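Long-range contacts in Lmo0305 protein (PDB 3PJ0), which is of unknown precise function but carries covalently bound pyridoxal phosphate and belongs to the beta-eliminating lyase family of PLP-dependent proteins: residues A[95-100]-A[120-125]; A[143-148]-A[174-179]. One frame throughout, in Å; residues are numbered along the deposited sequence.

Contact 1. Residues A[95-100]-A[120-125]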
loop_
_atom_site.group_PDB
_atom_site.type_symbol
_atom_site.label_atom_id
_atom_site.label_comp_id
_atom_site.label_asym_id
_atom_site.label_seq_id
_atom_site.Cartn_x
_atom_site.Cartn_y
_atom_site.Cartn_z
ATOM N N HIS A 95 -2.611 -8.319 24.258
ATOM C CA HIS A 95 -3.385 -7.415 25.079
ATOM C C HIS A 95 -4.765 -7.159 24.415
ATOM O O HIS A 95 -4.856 -7.093 23.184
ATOM C CB HIS A 95 -2.626 -6.087 25.240
ATOM C CG HIS A 95 -3.228 -5.151 26.248
ATOM N ND1 HIS A 95 -4.242 -4.280 25.938
ATOM C CD2 HIS A 95 -2.935 -4.936 27.555
ATOM C CE1 HIS A 95 -4.573 -3.585 27.017
ATOM N NE2 HIS A 95 -3.792 -3.966 28.015
ATOM N N PRO A 96 -5.839 -7.013 25.210
ATOM C CA PRO A 96 -7.187 -6.734 24.673
ATOM C C PRO A 96 -7.293 -5.532 23.677
ATOM O O PRO A 96 -8.164 -5.513 22.797
ATOM C CB PRO A 96 -7.992 -6.396 25.943
ATOM C CG PRO A 96 -7.345 -7.171 26.994
ATOM C CD PRO A 96 -5.875 -7.138 26.679
ATOM N N LEU A 97 -6.398 -4.559 23.820
ATOM C CA LEU A 97 -6.425 -3.351 22.999
ATOM C C LEU A 97 -5.328 -3.364 21.943
ATOM O O LEU A 97 -4.928 -2.294 21.433
ATOM C CB LEU A 97 -6.344 -2.097 23.879
ATOM C CG LEU A 97 -7.414 -1.981 24.960
ATOM C CD1 LEU A 97 -7.401 -0.612 25.678
ATOM C CD2 LEU A 97 -8.773 -2.226 24.335
ATOM N N SER A 98 -4.839 -4.553 21.592
ATOM C CA SER A 98 -3.873 -4.644 20.499
ATOM C C SER A 98 -4.464 -4.004 19.246
ATOM O O SER A 98 -5.679 -4.001 19.038
ATOM C CB SER A 98 -3.493 -6.080 20.186
ATOM O OG SER A 98 -2.696 -6.134 18.999
ATOM N N HIS A 99 -3.593 -3.473 18.398
ATOM C CA HIS A 99 -4.058 -2.784 17.205
ATOM C C HIS A 99 -4.799 -3.789 16.325
ATOM O O HIS A 99 -5.774 -3.447 15.656
ATOM C CB HIS A 99 -2.864 -2.150 16.477
ATOM C CG HIS A 99 -3.226 -1.215 15.369
ATOM N ND1 HIS A 99 -3.457 -1.643 14.073
ATOM C CD2 HIS A 99 -3.310 0.136 15.337
ATOM C CE1 HIS A 99 -3.691 -0.592 13.300
ATOM N NE2 HIS A 99 -3.606 0.499 14.036
ATOM N N LEU A 100 -4.330 -5.033 16.345
ATOM C CA LEU A 100 -4.951 -6.105 15.586
ATOM C C LEU A 100 -6.399 -6.399 16.023
ATOM O O LEU A 100 -7.256 -6.742 15.220
ATOM C CB LEU A 100 -4.134 -7.401 15.729
ATOM C CG LEU A 100 -2.728 -7.614 15.094
ATOM C CD1 LEU A 100 -2.849 -7.895 13.641
ATOM C CD2 LEU A 100 -1.657 -6.512 15.408
ATOM N N GLY A 120 -4.987 -10.675 30.195
ATOM C CA GLY A 120 -5.256 -9.746 31.302
ATOM C C GLY A 120 -6.541 -8.962 31.118
ATOM O O GLY A 120 -7.559 -9.531 30.750
ATOM N N THR A 121 -6.481 -7.655 31.373
ATOM C CA THR A 121 -7.643 -6.792 31.278
ATOM C C THR A 121 -7.274 -5.571 30.436
ATOM O O THR A 121 -6.110 -5.236 30.308
ATOM C CB THR A 121 -8.141 -6.399 32.686
ATOM O OG1 THR A 121 -7.137 -5.661 33.360
ATOM C CG2 THR A 121 -8.466 -7.646 33.507
ATOM N N ALA A 122 -8.281 -4.923 29.852
ATOM C CA ALA A 122 -8.078 -3.795 28.950
ATOM C C ALA A 122 -7.393 -2.594 29.599
ATOM O O ALA A 122 -6.713 -1.808 28.912
ATOM C CB ALA A 122 -9.450 -3.360 28.326
ATOM N N ASN A 123 -7.531 -2.461 30.914
ATOM C CA ASN A 123 -6.989 -1.297 31.617
ATOM C C ASN A 123 -5.563 -1.376 32.165
ATOM O O ASN A 123 -5.122 -0.435 32.841
ATOM C CB ASN A 123 -7.956 -0.855 32.756
ATOM C CG ASN A 123 -8.064 -1.874 33.938
ATOM O OD1 ASN A 123 -7.742 -3.062 33.823
ATOM N ND2 ASN A 123 -8.561 -1.389 35.072
ATOM N N GLN A 124 -4.841 -2.464 31.911
ATOM C CA GLN A 124 -3.485 -2.584 32.483
ATOM C C GLN A 124 -2.571 -3.421 31.652
ATOM O O GLN A 124 -3.002 -4.092 30.706
ATOM C CB GLN A 124 -3.525 -3.116 33.929
ATOM C CG GLN A 124 -4.245 -4.419 34.123
ATOM C CD GLN A 124 -4.505 -4.744 35.610
ATOM O OE1 GLN A 124 -3.573 -5.015 36.375
ATOM N NE2 GLN A 124 -5.771 -4.751 36.002
ATOM N N LEU A 125 -1.292 -3.335 31.985
ATOM C CA LEU A 125 -0.295 -4.129 31.290
ATOM C C LEU A 125 -0.542 -5.615 31.477
ATOM O O LEU A 125 -0.929 -6.089 32.561
ATOM C CB LEU A 125 1.123 -3.805 31.798
ATOM C CG LEU A 125 1.755 -2.506 31.354
ATOM C CD1 LEU A 125 2.971 -2.164 32.218
ATOM C CD2 LEU A 125 2.152 -2.587 29.840
#
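Two type I beta turns, His95 to Ser98 and Thr121 to Gln124, meet at the surface, and the imidazole of His95 is the polar link between them. The first follows strand 91-94 and leads into helix 99-102, the second follows the edge strand 115-118, so the contact joins the loops after two neighbouring parallel strands. From His95 CB the side chain runs with CG anti to the backbone N (chi1 -171°), which turns the ring alongside its own turn, Leu97 at its edge, and brings its far end to the 120-125 loop. His95 ND1, the first nitrogen, faces back: it accepts from Leu97 N at 3.0 Å along a nearly straight bond (164°). At the ring edge, His95 CE1 is 3.4 Å from Ala122 O, which lies close to the ring plane. His95 NE2, at the tip, donates to Gln124 O at 2.8 Å. That bond is short but bent (136°), and although Gln124 O lies close to the plane of the ring, the donor stands above the carbonyl plane instead of meeting a lone pair. His95 CD2 completes the edge, 3.3 Å from Gln124 O. One face of the imidazole is touched near its rim by Pro96 CD.

The apolar part centres on Ala122. Its CB is 4.1 Å from Pro96 CB and 4.2 Å from Leu97 CG, so the methyl group touches two consecutive residues of the facing turn. Pro96 CG also lies over the Thr121-Ala122 peptide, 3.8 Å from Ala122 N. Ser98 OG, at the N-cap of the helix, takes a weak bond from Leu100 N.

With ND1 acting as acceptor and NE2 as donor, the hydrogen-bond pattern is consistent with a neutral His95 protonated on NE2, its ring rotation fixed by a bond at either nitrogen.

Contact 2. Residues A[143-148]-A[174-179]; sequences IELPQR and LHLDGA
The cofactor site of this PLP-dependent fold is built partly on two neighbouring parallel strands, 140-144 and 173-178, and Asp177 takes part in it directly: OD2 is hydrogen-bonded to N1 of the pyridoxal ring of the modified lysine at position 208, the aspartate-pyridine pairing known from fold-type I relatives. Gln76 NE2 bonds to the same oxygen.

Three backbone bonds set the register. Ile143 N donates to His175 O (3.0 Å, 167°), Ile143 O accepts from Asp177 N at 2.8 Å, and a weak bond from Leu145 N reaches Asp177 O at 3.3 Å. Glu144 therefore pairs with Asp177, and their side chains leave the same face side by side, both with CG anti to the backbone N. Glu144 CG and Asp177 CG lie 4.0 Å apart, while the carboxylate planes are turned 44° from each other. A water spans the two acids, donating to Glu144 OE1 (2.6 Å) and to Asp177 OD2 (2.8 Å). The negative charge of Glu144 would tend to raise the pKa of its neighbour, whereas the bonds to OD2 would favour the ionised form. Arg148 N grips Glu144 OE2 from above the carboxylate plane. Asp177 OD1 accepts from Ala179 N at 3.2 Å, an Asx turn that, with the bonds to OD2, holds the carboxylate's rotation.

Ile143 and Leu176 point to the other face, where Ile143 CG1 packs obliquely on Leu174 CD1; Leu145, from the loop just past the strand, brings CD1 to 3.6 Å from Leu176 CD1, the two chains crossing at about a right angle.

The strands flank helix 157-170 in sequence as a beta-alpha-beta unit; that helix packs on Leu145 and Leu174, while strand 201-205 continues the sheet beside 173-178.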
loop_
_atom_site.group_PDB
_atom_site.type_symbol
_atom_site.label_atom_id
_atom_site.label_comp_id
_atom_site.label_asym_id
_atom_site.label_seq_id
_atom_site.Cartn_x
_atom_site.Cartn_y
_atom_site.Cartn_z
ATOM N N ILE A 143 3.534 -8.605 21.731
ATOM C CA ILE A 143 3.756 -7.580 22.756
ATOM C C ILE A 143 3.906 -6.222 22.059
ATOM O O ILE A 143 4.614 -6.089 21.072
ATOM C CB ILE A 143 5.070 -7.861 23.545
ATOM C CG1 ILE A 143 5.057 -9.263 24.158
ATOM C CG2 ILE A 143 5.369 -6.752 24.521
ATOM C CD1 ILE A 143 3.934 -9.535 25.170
ATOM N N GLU A 144 3.223 -5.209 22.575
ATOM C CA GLU A 144 3.297 -3.838 22.020
ATOM C C GLU A 144 4.066 -2.953 23.023
ATOM O O GLU A 144 3.607 -2.763 24.147
ATOM C CB GLU A 144 1.880 -3.296 21.802
ATOM C CG GLU A 144 1.827 -1.928 21.167
ATOM C CD GLU A 144 0.422 -1.312 21.167
ATOM O OE1 GLU A 144 -0.568 -2.009 20.810
ATOM O OE2 GLU A 144 0.343 -0.128 21.522
ATOM N N LEU A 145 5.248 -2.468 22.615
ATOM C CA LEU A 145 6.100 -1.625 23.455
ATOM C C LEU A 145 6.122 -0.208 22.870
ATOM O O LEU A 145 6.606 -0.007 21.757
ATOM C CB LEU A 145 7.537 -2.157 23.519
ATOM C CG LEU A 145 7.763 -3.571 23.991
ATOM C CD1 LEU A 145 9.221 -4.016 23.848
ATOM C CD2 LEU A 145 7.306 -3.732 25.444
ATOM N N PRO A 146 5.525 0.762 23.576
ATOM C CA PRO A 146 4.783 0.689 24.811
ATOM C C PRO A 146 3.336 0.403 24.476
ATOM O O PRO A 146 3.006 0.417 23.288
ATOM C CB PRO A 146 4.942 2.096 25.373
ATOM C CG PRO A 146 4.918 2.946 24.185
ATOM C CD PRO A 146 5.531 2.140 23.050
ATOM N N GLN A 147 2.476 0.199 25.472
ATOM C CA GLN A 147 1.064 -0.102 25.220
ATOM C C GLN A 147 0.330 1.215 25.076
ATOM O O GLN A 147 -0.078 1.841 26.063
ATOM C CB GLN A 147 0.453 -0.949 26.343
ATOM C CG GLN A 147 -0.887 -1.549 25.958
ATOM C CD GLN A 147 -0.740 -2.812 25.102
ATOM O OE1 GLN A 147 -0.118 -3.776 25.533
ATOM N NE2 GLN A 147 -1.303 -2.803 23.885
ATOM N N ARG A 148 0.182 1.642 23.834
ATOM C CA ARG A 148 -0.369 2.970 23.543
ATOM C C ARG A 148 -1.765 3.270 24.091
ATOM O O ARG A 148 -1.995 4.363 24.596
ATOM C CB ARG A 148 -0.369 3.187 22.033
ATOM C CG ARG A 148 -0.934 4.532 21.569
ATOM C CD ARG A 148 -2.433 4.461 21.183
ATOM N NE ARG A 148 -2.798 5.705 20.522
ATOM C CZ ARG A 148 -3.777 5.895 19.625
ATOM N NH1 ARG A 148 -4.583 4.917 19.241
ATOM N NH2 ARG A 148 -3.949 7.107 19.099
ATOM N N LEU A 174 7.545 -15.113 19.725
ATOM C CA LEU A 174 7.298 -13.821 20.361
ATOM C C LEU A 174 7.493 -12.773 19.282
ATOM O O LEU A 174 8.556 -12.736 18.640
ATOM C CB LEU A 174 8.254 -13.585 21.546
ATOM C CG LEU A 174 7.840 -12.507 22.580
ATOM C CD1 LEU A 174 6.556 -12.873 23.319
ATOM C CD2 LEU A 174 8.987 -12.213 23.595
ATOM N N HIS A 175 6.448 -11.960 19.062
ATOM C CA HIS A 175 6.414 -10.914 18.047
ATOM C C HIS A 175 6.264 -9.531 18.673
ATOM O O HIS A 175 5.380 -9.320 19.521
ATOM C CB HIS A 175 5.225 -11.105 17.061
ATOM C CG HIS A 175 5.096 -9.970 16.090
ATOM N ND1 HIS A 175 5.911 -9.856 14.984
ATOM C CD2 HIS A 175 4.287 -8.877 16.083
ATOM C CE1 HIS A 175 5.600 -8.750 14.332
ATOM N NE2 HIS A 175 4.634 -8.124 14.988
ATOM N N LEU A 176 7.107 -8.588 18.232
ATOM C CA LEU A 176 7.079 -7.215 18.721
ATOM C C LEU A 176 6.320 -6.258 17.826
ATOM O O LEU A 176 6.685 -6.082 16.670
ATOM C CB LEU A 176 8.516 -6.673 18.902
ATOM C CG LEU A 176 8.700 -5.182 19.269
ATOM C CD1 LEU A 176 7.942 -4.869 20.562
ATOM C CD2 LEU A 176 10.184 -4.809 19.409
ATOM N N ASP A 177 5.217 -5.707 18.349
ATOM C CA ASP A 177 4.536 -4.603 17.723
ATOM C C ASP A 177 5.363 -3.407 18.193
ATOM O O ASP A 177 5.194 -2.889 19.297
ATOM C CB ASP A 177 3.034 -4.478 18.105
ATOM C CG ASP A 177 2.363 -3.297 17.411
ATOM O OD1 ASP A 177 3.086 -2.347 17.037
ATOM O OD2 ASP A 177 1.128 -3.333 17.199
ATOM N N GLY A 178 6.302 -3.019 17.348
ATOM C CA GLY A 178 7.214 -1.946 17.610
ATOM C C GLY A 178 6.871 -0.692 16.839
ATOM O O GLY A 178 7.775 0.048 16.419
ATOM N N ALA A 179 5.573 -0.429 16.673
ATOM C CA ALA A 179 5.107 0.784 16.032
ATOM C C ALA A 179 5.794 2.017 16.650
ATOM O O ALA A 179 6.093 3.004 15.945
ATOM C CB ALA A 179 3.586 0.909 16.186
HETATM O O HOH W 1 -0.723 -4.022 19.132
HETATM O O HOH W 2 4.813 -0.161 19.692
#

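How the contacts relate
Contact 2 is buried core, whereas contact 1 lies at the surface with most of its touching residues exposed. They hold different elements of one mixed sheet: contact 2 ties the adjacent strands 140-144 and 173-178, while contact 1 joins the loops at the C-terminal ends of strands 91-94 and 115-118, the latter the sheet's edge strand. The chemistry follows the place. Contact 2 relies on a ladder of backbone bonds, with paired acids on one face and aliphatic side chains on the other; contact 1 has a single side-chain bond and light contacts around an alanine. Their centres are about 11 Å apart, and they touch directly, His95 CB lying 3.4 Å from Gln147 OE1.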